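Local atomic coordinates of putative LacI-family transcriptional regulator (Bacteroides fragilis, PDB entry 3GBV), a protein that probably regulates transcription as a LacI-family DNA-binding protein, its periplasmic-binding-protein-type domain being expected to sense a small-molecule effector. Residues 36-41 against 261-266; 44-49 against 66-71; 175-180 against 192-197; 217-222 against 241-246. All coordinates share one frame; numbering follows the deposited sequence.

Contact 1. Residues 36-41 against 261-266; sequences TTYSDF and SIKTLC
Thr36 O, gripped twice by Ser39, holds the turn from which Tyr38 reaches across to Lys263 and Cys266. Ser39 N lies 3.1 Å from Thr36 O. Ser39 OG also bonds to Thr36 O at 2.9 Å, with a C=O...donor angle of 150° and the donor tilted only slightly out of the carbonyl plane. Helical geometry is lost at Tyr38. With its CG anti to its own carbonyl carbon (chi1 -60°), the tyrosine extends toward helix 254-270.

Its far end lies against the aliphatic part of Lys263. Tyr38 OH is 3.3 Å from Lys263 CG and 3.6 Å from Lys263 CD. This is contact with methylene groups, made obliquely. The lysine chain is straight until its last torsion, where it bends. Its NZ forms a long, weak ion pair with Asp267, one turn further on.

The other partner is a sulfur. Cys266 SG stands 4.7 Å from the centroid of the Tyr38 ring, 30° off the ring normal, in an oblique sulfur-aromatic contact. Its nearest ring atom is Tyr38 CG, 4.2 Å from SG. Within the 36-41 segment, Thr37 CG2 sits over the centre of one face of the tyrosine ring. Tyr38 CD1 lies at the edge of the Phe41 ring, in its plane.

Phe41 also meets Phe271 edge-to-face. Tyr38, Ile262 and Cys266 all touch Ile43 of strand 43-50. Ile262 and Cys266 also reach Phe11 of strand 9-16, so helix 254-270 and the end of helix 23-37 share this side of the parallel sheet.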
# COMPACT_ATOMS: atom_id res chain seq x y z
N THR A 36 -11.74 10.44 -20.00
CA THR A 36 -11.14 11.72 -20.34
C THR A 36 -9.72 11.56 -20.88
O THR A 36 -9.33 12.19 -21.85
CB THR A 36 -11.12 12.68 -19.13
OG1 THR A 36 -10.11 12.27 -18.20
CG2 THR A 36 -12.47 12.67 -18.43
N THR A 37 -8.94 10.69 -20.24
CA THR A 37 -7.56 10.47 -20.68
C THR A 37 -7.50 10.05 -22.15
O THR A 37 -6.62 10.49 -22.89
CB THR A 37 -6.87 9.39 -19.82
OG1 THR A 37 -6.84 9.81 -18.45
CG2 THR A 37 -5.45 9.14 -20.31
N TYR A 38 -8.44 9.21 -22.58
CA TYR A 38 -8.46 8.74 -23.96
C TYR A 38 -9.51 9.43 -24.82
O TYR A 38 -9.94 8.88 -25.84
CB TYR A 38 -8.68 7.23 -23.97
CG TYR A 38 -7.59 6.48 -23.25
CD1 TYR A 38 -6.31 6.37 -23.80
CD2 TYR A 38 -7.82 5.92 -22.00
CE1 TYR A 38 -5.30 5.71 -23.12
CE2 TYR A 38 -6.81 5.27 -21.31
CZ TYR A 38 -5.55 5.16 -21.88
OH TYR A 38 -4.55 4.51 -21.20
N SER A 39 -9.91 10.63 -24.43
CA SER A 39 -10.90 11.39 -25.18
C SER A 39 -10.48 11.53 -26.65
O SER A 39 -11.32 11.61 -27.55
CB SER A 39 -11.09 12.78 -24.56
OG SER A 39 -9.84 13.42 -24.38
N ASP A 40 -9.17 11.56 -26.87
CA ASP A 40 -8.60 11.67 -28.21
C ASP A 40 -9.19 10.65 -29.17
O ASP A 40 -9.49 10.96 -30.32
CB ASP A 40 -7.08 11.45 -28.15
CG ASP A 40 -6.31 12.73 -28.31
OD1 ASP A 40 -6.64 13.72 -27.63
OD2 ASP A 40 -5.37 12.74 -29.13
N PHE A 41 -9.37 9.42 -28.68
CA PHE A 41 -9.92 8.34 -29.49
C PHE A 41 -11.43 8.31 -29.41
O PHE A 41 -12.06 7.35 -29.84
CB PHE A 41 -9.32 7.02 -29.02
CG PHE A 41 -7.83 7.06 -28.95
CD1 PHE A 41 -7.08 7.23 -30.11
CD2 PHE A 41 -7.18 7.01 -27.73
CE1 PHE A 41 -5.69 7.35 -30.05
CE2 PHE A 41 -5.79 7.13 -27.66
CZ PHE A 41 -5.05 7.31 -28.82
N SER A 261 -9.61 -1.20 -16.59
CA SER A 261 -10.59 -1.93 -17.39
C SER A 261 -10.78 -1.26 -18.74
O SER A 261 -10.72 -1.91 -19.78
CB SER A 261 -11.95 -2.00 -16.67
OG SER A 261 -11.88 -2.89 -15.56
N ILE A 262 -10.99 0.06 -18.70
CA ILE A 262 -11.20 0.86 -19.90
C ILE A 262 -9.93 0.91 -20.75
O ILE A 262 -9.98 0.81 -21.98
CB ILE A 262 -11.60 2.30 -19.55
CG1 ILE A 262 -12.83 2.29 -18.63
CG2 ILE A 262 -11.90 3.07 -20.83
CD1 ILE A 262 -14.08 1.72 -19.27
N LYS A 263 -8.79 1.09 -20.08
CA LYS A 263 -7.51 1.14 -20.78
C LYS A 263 -7.31 -0.15 -21.58
O LYS A 263 -6.95 -0.12 -22.76
CB LYS A 263 -6.37 1.31 -19.77
CG LYS A 263 -4.99 1.38 -20.42
CD LYS A 263 -3.90 1.45 -19.36
CE LYS A 263 -2.52 1.53 -19.99
NZ LYS A 263 -2.25 0.37 -20.88
N THR A 264 -7.55 -1.29 -20.92
CA THR A 264 -7.41 -2.60 -21.55
C THR A 264 -8.31 -2.73 -22.77
O THR A 264 -7.92 -3.30 -23.78
CB THR A 264 -7.74 -3.73 -20.57
OG1 THR A 264 -6.92 -3.63 -19.39
CG2 THR A 264 -7.51 -5.08 -21.23
N LEU A 265 -9.53 -2.22 -22.67
CA LEU A 265 -10.47 -2.29 -23.79
C LEU A 265 -9.98 -1.42 -24.94
O LEU A 265 -10.09 -1.80 -26.11
CB LEU A 265 -11.86 -1.85 -23.34
CG LEU A 265 -12.58 -2.84 -22.43
CD1 LEU A 265 -13.94 -2.28 -21.98
CD2 LEU A 265 -12.78 -4.14 -23.19
N CYS A 266 -9.45 -0.24 -24.60
CA CYS A 266 -8.96 0.68 -25.61
C CYS A 266 -7.81 0.08 -26.40
O CYS A 266 -7.88 -0.02 -27.62
CB CYS A 266 -8.49 2.00 -24.97
SG CYS A 266 -9.83 3.08 -24.43

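Contact 2. Residues 44-49 against 66-71; sequences SANITH and IEEQPD
The amide of Asn46 and the carboxylate of Glu68 meet with their planes almost perpendicular, 88° apart. The two side chains come from opposite directions, one from a strand and one from a loop. Asn46 ND2 touches Glu68 OE1 at 2.8 Å. The bond is short but weak, because the N-H...acceptor angle is only 119°. Glu68 OE2 is further off, 3.9 Å from Asn46 ND2, so one carboxylate oxygen does the work.

Asn46 carries its CG anti to the backbone N (chi1 177°), which swings the amide out from the strand toward the loop. Glu68 answers with a chain extended beyond CG. The backbones stay well apart: the closest pair of CA atoms, Asn46 CA and Pro70 CA, is 9.0 Å apart. Only 72 Å² is buried between the segments, and the contact lies at the surface.

Glu68 sits inside a type I turn from Ile66 to Gln69, closed by Gln69 N to Ile66 O at 3.1 Å. Gln69 takes a positive phi, and the chain turns there into Pro70 and Asp71. Asp71 OD2 accepts a bond from Thr10 N, which ties the loop to strand 9-16. Pro70 packs on Ala12 of the same strand.

Asn46 is bonded through its backbone to Phe11 and Cys13, while its neighbours Ala45 and Ile47 pack on helix 23-37. Strand 43-50, helix 55-66 and strand 72-75 form a beta-alpha-beta crossover that steps over strand 9-16. This is the Rossmann-like arrangement typical of periplasmic-binding-protein-type domains, including those of LacI-family regulators.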
# COMPACT_ATOMS: atom_id res chain seq x y z
N SER A 44 -16.70 6.40 -25.11
CA SER A 44 -17.70 6.73 -24.10
C SER A 44 -18.04 5.51 -23.27
O SER A 44 -18.29 4.42 -23.79
CB SER A 44 -18.96 7.31 -24.75
OG SER A 44 -19.59 6.38 -25.62
N ALA A 45 -18.04 5.70 -21.96
CA ALA A 45 -18.35 4.62 -21.04
C ALA A 45 -19.80 4.75 -20.63
O ALA A 45 -20.19 5.74 -20.00
CB ALA A 45 -17.45 4.71 -19.83
N ASN A 46 -20.60 3.75 -20.98
CA ASN A 46 -22.00 3.75 -20.63
C ASN A 46 -22.23 2.89 -19.39
O ASN A 46 -22.29 1.66 -19.47
CB ASN A 46 -22.86 3.26 -21.79
CG ASN A 46 -24.32 3.18 -21.43
OD1 ASN A 46 -24.84 4.04 -20.72
ND2 ASN A 46 -25.00 2.15 -21.93
N ILE A 47 -22.34 3.55 -18.25
CA ILE A 47 -22.54 2.87 -17.00
C ILE A 47 -24.01 2.57 -16.74
O ILE A 47 -24.85 3.46 -16.80
CB ILE A 47 -22.02 3.71 -15.82
CG1 ILE A 47 -20.55 4.08 -16.05
CG2 ILE A 47 -22.21 2.95 -14.52
CD1 ILE A 47 -19.98 5.00 -14.98
N THR A 48 -24.32 1.31 -16.48
CA THR A 48 -25.69 0.94 -16.15
C THR A 48 -25.58 0.10 -14.90
O THR A 48 -24.64 -0.68 -14.74
CB THR A 48 -26.40 0.10 -17.25
OG1 THR A 48 -25.88 -1.24 -17.25
CG2 THR A 48 -26.20 0.73 -18.60
N HIS A 49 -26.52 0.29 -13.99
CA HIS A 49 -26.53 -0.44 -12.74
C HIS A 49 -27.57 -1.54 -12.82
O HIS A 49 -28.57 -1.41 -13.52
CB HIS A 49 -26.85 0.51 -11.60
CG HIS A 49 -25.90 1.66 -11.53
ND1 HIS A 49 -24.61 1.52 -11.08
CD2 HIS A 49 -26.03 2.95 -11.92
CE1 HIS A 49 -23.98 2.68 -11.19
NE2 HIS A 49 -24.82 3.56 -11.70
N ILE A 66 -26.70 -5.72 -24.08
CA ILE A 66 -26.36 -6.46 -25.29
C ILE A 66 -27.03 -5.79 -26.49
O ILE A 66 -26.43 -5.68 -27.56
CB ILE A 66 -26.83 -7.93 -25.18
CG1 ILE A 66 -25.99 -8.66 -24.14
CG2 ILE A 66 -26.72 -8.62 -26.53
CD1 ILE A 66 -26.46 -10.06 -23.84
N GLU A 67 -28.26 -5.34 -26.30
CA GLU A 67 -29.00 -4.70 -27.38
C GLU A 67 -28.52 -3.29 -27.72
O GLU A 67 -29.01 -2.67 -28.66
CB GLU A 67 -30.50 -4.72 -27.06
CG GLU A 67 -31.15 -6.04 -27.45
CD GLU A 67 -32.54 -6.21 -26.87
OE1 GLU A 67 -33.22 -5.18 -26.65
OE2 GLU A 67 -32.96 -7.37 -26.65
N GLU A 68 -27.55 -2.79 -26.96
CA GLU A 68 -26.99 -1.47 -27.23
C GLU A 68 -25.83 -1.63 -28.19
O GLU A 68 -25.27 -0.65 -28.67
CB GLU A 68 -26.52 -0.80 -25.93
CG GLU A 68 -27.64 -0.09 -25.19
CD GLU A 68 -27.34 0.10 -23.71
OE1 GLU A 68 -27.30 1.27 -23.25
OE2 GLU A 68 -27.16 -0.91 -22.99
N GLN A 69 -25.47 -2.88 -28.48
CA GLN A 69 -24.38 -3.20 -29.40
C GLN A 69 -23.06 -2.51 -29.01
O GLN A 69 -22.48 -1.79 -29.82
CB GLN A 69 -24.76 -2.78 -30.82
CG GLN A 69 -26.20 -3.09 -31.22
CD GLN A 69 -26.58 -2.46 -32.55
OE1 GLN A 69 -26.08 -2.86 -33.60
NE2 GLN A 69 -27.46 -1.47 -32.51
N PRO A 70 -22.57 -2.73 -27.79
CA PRO A 70 -21.32 -2.09 -27.38
C PRO A 70 -20.07 -2.77 -27.95
O PRO A 70 -20.09 -3.95 -28.27
CB PRO A 70 -21.37 -2.18 -25.86
CG PRO A 70 -21.99 -3.52 -25.66
CD PRO A 70 -23.13 -3.52 -26.67
N ASP A 71 -19.00 -1.99 -28.08
CA ASP A 71 -17.72 -2.47 -28.59
C ASP A 71 -17.05 -3.35 -27.55
O ASP A 71 -16.43 -4.36 -27.87
CB ASP A 71 -16.80 -1.30 -28.89
CG ASP A 71 -17.34 -0.41 -29.97
OD1 ASP A 71 -17.29 -0.83 -31.14
OD2 ASP A 71 -17.83 0.69 -29.63

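Contact 3. Residues 175-180 against 192-197; sequences LELNLH and DDFFRE
Strand 175-180 and helix 192-197 approach most closely where Leu177 CA and Phe194 CA are 7.3 Å apart. Phe194 is the main helix residue in the contact. Its CG stands anti to the backbone N (chi1 174°), and the ring drops from the helix toward the strand. The two methyls of Leu177 meet the root of this side chain: Leu177 CD2 is 3.9 Å from Phe194 CB, and Leu177 CD1 is 4.0 Å from the same Phe194 CB. Leu175 takes the far end of the ring, its CD1 lying 4.0 Å from both Phe194 CE1 and Phe194 CZ. Both leucines approach the phenyl ring obliquely. Glu176, between them, starts away from the helix and forms salt bridges with Arg142 and Arg162.

Here a helix packs over the outermost strand of a sheet within a beta-alpha-beta unit. Strand 173-180 leads into helix 187-197, which leads to strand 203-206, with strand 137-144 between the two strands. Strand 173-180 is outermost in the sheet within this chain, and its Leu175 and Leu177 are bonded through their backbones to strand 137-144.

The Phe194 ring also meets its neighbour Phe195. Phe195 CE2 lies at the edge of the Phe194 ring, in plane, and Phe194 CD2 sits 3.8 Å above the plane of the Phe195 ring, toward the rim. On the exposed side of the helix, Arg196 NH1 and Asp193 OD1 form a salt bridge at 2.8 Å. The oxygen lies at the guanidinium edge, in plane, while Asp192 O lies over one guanidinium face.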
# COMPACT_ATOMS: atom_id res chain seq x y z
N LEU A 175 -16.44 -18.48 14.64
CA LEU A 175 -17.87 -18.20 14.70
C LEU A 175 -18.30 -17.44 13.45
O LEU A 175 -17.47 -16.86 12.73
CB LEU A 175 -18.18 -17.37 15.95
CG LEU A 175 -17.81 -17.96 17.32
CD1 LEU A 175 -18.11 -16.94 18.41
CD2 LEU A 175 -18.59 -19.25 17.58
N GLU A 176 -19.60 -17.43 13.20
CA GLU A 176 -20.14 -16.74 12.04
C GLU A 176 -21.41 -16.01 12.43
O GLU A 176 -22.21 -16.51 13.21
CB GLU A 176 -20.46 -17.75 10.94
CG GLU A 176 -19.27 -18.55 10.44
CD GLU A 176 -19.68 -19.78 9.65
OE1 GLU A 176 -20.10 -20.77 10.29
OE2 GLU A 176 -19.60 -19.76 8.40
N LEU A 177 -21.59 -14.81 11.89
CA LEU A 177 -22.79 -14.04 12.16
C LEU A 177 -23.27 -13.52 10.83
O LEU A 177 -22.58 -12.74 10.17
CB LEU A 177 -22.51 -12.86 13.10
CG LEU A 177 -23.74 -11.97 13.30
CD1 LEU A 177 -24.84 -12.75 14.01
CD2 LEU A 177 -23.36 -10.75 14.11
N ASN A 178 -24.46 -13.96 10.42
CA ASN A 178 -25.01 -13.53 9.15
C ASN A 178 -26.09 -12.49 9.34
O ASN A 178 -27.10 -12.73 10.00
CB ASN A 178 -25.61 -14.72 8.39
CG ASN A 178 -24.57 -15.74 8.01
OD1 ASN A 178 -23.66 -15.44 7.24
ND2 ASN A 178 -24.69 -16.94 8.54
N LEU A 179 -25.86 -11.32 8.77
CA LEU A 179 -26.83 -10.24 8.82
C LEU A 179 -27.66 -10.43 7.55
O LEU A 179 -27.20 -11.06 6.59
CB LEU A 179 -26.13 -8.88 8.81
CG LEU A 179 -25.10 -8.65 9.93
CD1 LEU A 179 -24.38 -7.33 9.70
CD2 LEU A 179 -25.80 -8.66 11.29
N HIS A 180 -28.88 -9.91 7.52
CA HIS A 180 -29.70 -10.07 6.34
C HIS A 180 -30.13 -8.76 5.71
O HIS A 180 -30.61 -7.86 6.40
CB HIS A 180 -30.93 -10.91 6.67
CG HIS A 180 -30.61 -12.30 7.13
ND1 HIS A 180 -30.08 -12.56 8.38
CD2 HIS A 180 -30.72 -13.49 6.51
CE1 HIS A 180 -29.88 -13.86 8.50
NE2 HIS A 180 -30.26 -14.45 7.38
N ASP A 192 -26.76 -7.60 18.83
CA ASP A 192 -27.06 -7.70 20.26
C ASP A 192 -27.12 -9.16 20.71
O ASP A 192 -26.51 -9.53 21.70
CB ASP A 192 -28.40 -7.02 20.61
CG ASP A 192 -28.34 -5.51 20.48
OD1 ASP A 192 -27.29 -4.92 20.82
OD2 ASP A 192 -29.35 -4.91 20.05
N ASP A 193 -27.86 -9.98 19.97
CA ASP A 193 -27.97 -11.39 20.32
C ASP A 193 -26.61 -12.06 20.28
O ASP A 193 -26.24 -12.79 21.20
CB ASP A 193 -28.96 -12.11 19.39
CG ASP A 193 -30.41 -11.67 19.61
OD1 ASP A 193 -30.82 -11.55 20.78
OD2 ASP A 193 -31.13 -11.45 18.61
N PHE A 194 -25.84 -11.81 19.22
CA PHE A 194 -24.52 -12.42 19.08
C PHE A 194 -23.59 -12.07 20.24
O PHE A 194 -23.01 -12.96 20.86
CB PHE A 194 -23.85 -11.99 17.76
CG PHE A 194 -22.43 -12.46 17.63
CD1 PHE A 194 -22.14 -13.77 17.28
CD2 PHE A 194 -21.37 -11.60 17.93
CE1 PHE A 194 -20.83 -14.23 17.23
CE2 PHE A 194 -20.05 -12.05 17.89
CZ PHE A 194 -19.78 -13.37 17.54
N PHE A 195 -23.43 -10.79 20.51
CA PHE A 195 -22.54 -10.37 21.59
C PHE A 195 -23.06 -10.78 22.95
O PHE A 195 -22.30 -10.88 23.91
CB PHE A 195 -22.32 -8.86 21.52
CG PHE A 195 -21.34 -8.45 20.47
CD1 PHE A 195 -21.69 -7.51 19.50
CD2 PHE A 195 -20.06 -8.99 20.44
CE1 PHE A 195 -20.78 -7.13 18.51
CE2 PHE A 195 -19.14 -8.62 19.45
CZ PHE A 195 -19.50 -7.69 18.49
N ARG A 196 -24.37 -11.04 23.02
CA ARG A 196 -25.00 -11.48 24.26
C ARG A 196 -24.63 -12.93 24.49
O ARG A 196 -24.17 -13.31 25.57
CB ARG A 196 -26.51 -11.34 24.16
CG ARG A 196 -27.28 -11.99 25.30
CD ARG A 196 -28.76 -11.70 25.18
NE ARG A 196 -29.02 -10.27 25.17
CZ ARG A 196 -29.59 -9.61 24.16
NH1 ARG A 196 -29.97 -10.27 23.07
NH2 ARG A 196 -29.76 -8.30 24.23
N GLU A 197 -24.83 -13.74 23.46
CA GLU A 197 -24.54 -15.16 23.51
C GLU A 197 -23.03 -15.42 23.44
O GLU A 197 -22.55 -16.49 23.82
CB GLU A 197 -25.27 -15.88 22.37
CG GLU A 197 -25.30 -17.39 22.52
CD GLU A 197 -25.54 -17.83 23.96
OE1 GLU A 197 -26.52 -17.35 24.58
OE2 GLU A 197 -24.74 -18.65 24.47

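Contact 4. Residues 217-222 against 241-246; sequences YLQQRR and LKEGTV
Two helix endings meet here: Leu218 and Gln219, whose carbonyls accept the two bonds of the Schellman motif that closes helix 212-220, face Glu243 and Thr245 at the exit of helix 235-243. In the Schellman motif Arg222 has positive phi, Arg222 N bonds to Gln219 O at 3.0 Å, and Lys223 N bonds to Leu218 O. The second helix leaves helical geometry at Gly244, also with positive phi (103°).

The buried half of the contact is apolar. Thr245 CG2 lies 3.8 Å from Leu218 CB. The hydroxyl of Thr245 sits between its backbone N and carbonyl carbon (chi1 49°), and OG1 is bonded back to Cys240 O of helix 235-243, which the chain has just left. Its methyl is thereby left to meet the other helix. Leu218 also packs on Leu228 of strand 227-231, and Thr245 is bonded to Leu228 through the backbone.

The outer half is polar. The chain of Gln219 bends at chi2 and crosses that of Glu243 at about a right angle, with the amide and carboxylate planes 48° apart. As modelled, Gln219 OE1 is 3.3 Å from Glu243 OE1 and 3.5 Å from Glu243 OE2. Modelled Gln219 NE2 lies 3.4 Å from Thr245 CG2.

That assignment sets oxygen against oxygen and the amide nitrogen against a methyl, so the amide is probably turned over. Its nitrogen would then face the carboxylate, where a hydrogen bond is possible. The firm part of the contact is therefore the apolar touch of Thr245 and Leu218, with the polar groups of Gln219 and Glu243 on its outer side.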
# COMPACT_ATOMS: atom_id res chain seq x y z
N TYR A 217 -21.79 0.12 14.87
CA TYR A 217 -22.59 -0.53 15.90
C TYR A 217 -21.83 -0.44 17.22
O TYR A 217 -22.39 -0.08 18.26
CB TYR A 217 -22.84 -2.00 15.57
CG TYR A 217 -23.37 -2.79 16.75
CD1 TYR A 217 -24.72 -2.71 17.12
CD2 TYR A 217 -22.53 -3.59 17.51
CE1 TYR A 217 -25.21 -3.42 18.22
CE2 TYR A 217 -23.00 -4.29 18.61
CZ TYR A 217 -24.34 -4.20 18.96
OH TYR A 217 -24.81 -4.89 20.05
N LEU A 218 -20.54 -0.77 17.17
CA LEU A 218 -19.67 -0.74 18.34
C LEU A 218 -19.49 0.68 18.88
O LEU A 218 -19.33 0.88 20.08
CB LEU A 218 -18.29 -1.33 18.00
CG LEU A 218 -18.18 -2.82 17.66
CD1 LEU A 218 -16.76 -3.13 17.20
CD2 LEU A 218 -18.55 -3.66 18.87
N GLN A 219 -19.52 1.65 17.97
CA GLN A 219 -19.35 3.05 18.34
C GLN A 219 -20.57 3.55 19.09
O GLN A 219 -20.44 4.19 20.13
CB GLN A 219 -19.16 3.90 17.08
CG GLN A 219 -18.76 5.34 17.33
CD GLN A 219 -17.32 5.49 17.79
OE1 GLN A 219 -16.84 6.60 18.02
NE2 GLN A 219 -16.61 4.37 17.92
N GLN A 220 -21.75 3.25 18.56
CA GLN A 220 -23.00 3.69 19.17
C GLN A 220 -23.27 2.95 20.48
O GLN A 220 -24.10 3.38 21.28
CB GLN A 220 -24.16 3.47 18.20
CG GLN A 220 -25.27 4.51 18.34
CD GLN A 220 -26.66 3.93 18.15
OE1 GLN A 220 -27.02 3.46 17.07
NE2 GLN A 220 -27.46 3.97 19.22
N ARG A 221 -22.60 1.83 20.69
CA ARG A 221 -22.78 1.08 21.92
C ARG A 221 -21.55 1.28 22.79
O ARG A 221 -21.37 0.60 23.80
CB ARG A 221 -22.95 -0.42 21.61
CG ARG A 221 -24.23 -0.77 20.88
CD ARG A 221 -25.38 -1.06 21.83
NE ARG A 221 -26.59 -1.47 21.11
CZ ARG A 221 -27.70 -1.92 21.69
NH1 ARG A 221 -27.76 -2.02 23.02
NH2 ARG A 221 -28.75 -2.26 20.96
N ARG A 222 -20.71 2.22 22.39
CA ARG A 222 -19.47 2.53 23.10
C ARG A 222 -18.77 1.27 23.61
O ARG A 222 -18.21 1.26 24.70
CB ARG A 222 -19.75 3.50 24.26
CG ARG A 222 -20.25 4.86 23.77
CD ARG A 222 -20.60 5.79 24.92
NE ARG A 222 -21.72 6.66 24.57
CZ ARG A 222 -21.60 7.85 23.99
NH1 ARG A 222 -20.41 8.34 23.69
NH2 ARG A 222 -22.69 8.54 23.70
N LEU A 241 -12.00 3.42 11.27
CA LEU A 241 -10.59 3.10 11.37
C LEU A 241 -9.93 4.13 12.27
O LEU A 241 -9.11 3.80 13.14
CB LEU A 241 -9.92 3.14 9.99
CG LEU A 241 -8.40 2.91 10.01
CD1 LEU A 241 -8.09 1.46 10.41
CD2 LEU A 241 -7.82 3.22 8.63
N LYS A 242 -10.28 5.39 12.05
CA LYS A 242 -9.71 6.46 12.84
C LYS A 242 -10.24 6.52 14.27
O LYS A 242 -9.55 7.01 15.15
CB LYS A 242 -9.93 7.80 12.14
CG LYS A 242 -8.90 8.05 11.05
CD LYS A 242 -9.24 9.25 10.20
CE LYS A 242 -8.05 9.63 9.33
NZ LYS A 242 -8.38 10.64 8.28
N GLU A 243 -11.45 6.01 14.49
CA GLU A 243 -12.05 6.01 15.82
C GLU A 243 -11.66 4.80 16.65
O GLU A 243 -11.86 4.78 17.86
CB GLU A 243 -13.57 6.10 15.72
CG GLU A 243 -14.03 7.25 14.85
CD GLU A 243 -15.14 8.06 15.48
OE1 GLU A 243 -14.88 8.72 16.51
OE2 GLU A 243 -16.26 8.04 14.93
N GLY A 244 -11.12 3.77 16.01
CA GLY A 244 -10.70 2.60 16.74
C GLY A 244 -11.56 1.35 16.71
O GLY A 244 -11.14 0.32 17.22
N THR A 245 -12.76 1.41 16.15
CA THR A 245 -13.61 0.22 16.09
C THR A 245 -13.02 -0.77 15.08
O THR A 245 -13.15 -1.99 15.24
CB THR A 245 -15.04 0.56 15.70
OG1 THR A 245 -15.04 1.41 14.54
CG2 THR A 245 -15.74 1.26 16.85
N VAL A 246 -12.38 -0.24 14.05
CA VAL A 246 -11.72 -1.05 13.03
C VAL A 246 -10.21 -0.87 13.23
O VAL A 246 -9.73 0.25 13.40
CB VAL A 246 -12.11 -0.58 11.61
CG1 VAL A 246 -11.23 -1.26 10.56
CG2 VAL A 246 -13.57 -0.90 11.35

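Overall arrangement
The contacts fall into two pairs, one in each lobe of a periplasmic-binding-protein-type domain. Contacts 1 and 2 lie about 15 Å apart between centres, around the parallel sheet; helix 23-37 leads into strand 43-50. Contacts 3 and 4, about 17 Å apart between centres, both belong to the lobe of the mixed sheet. They touch through Asp192, which meets Tyr217 and Arg221, and through Phe195 packing on Tyr217 and Leu218. Centres of contacts in different pairs are 41 to 45 Å apart, on opposite sides of the chain's centre. Along the chain, contacts 2, 3 and 4 follow in series inside the loop closed by contact 1. Helix 254-270 thus returns to the first lobe, as in LacI-family relatives, where effectors bind between the lobes.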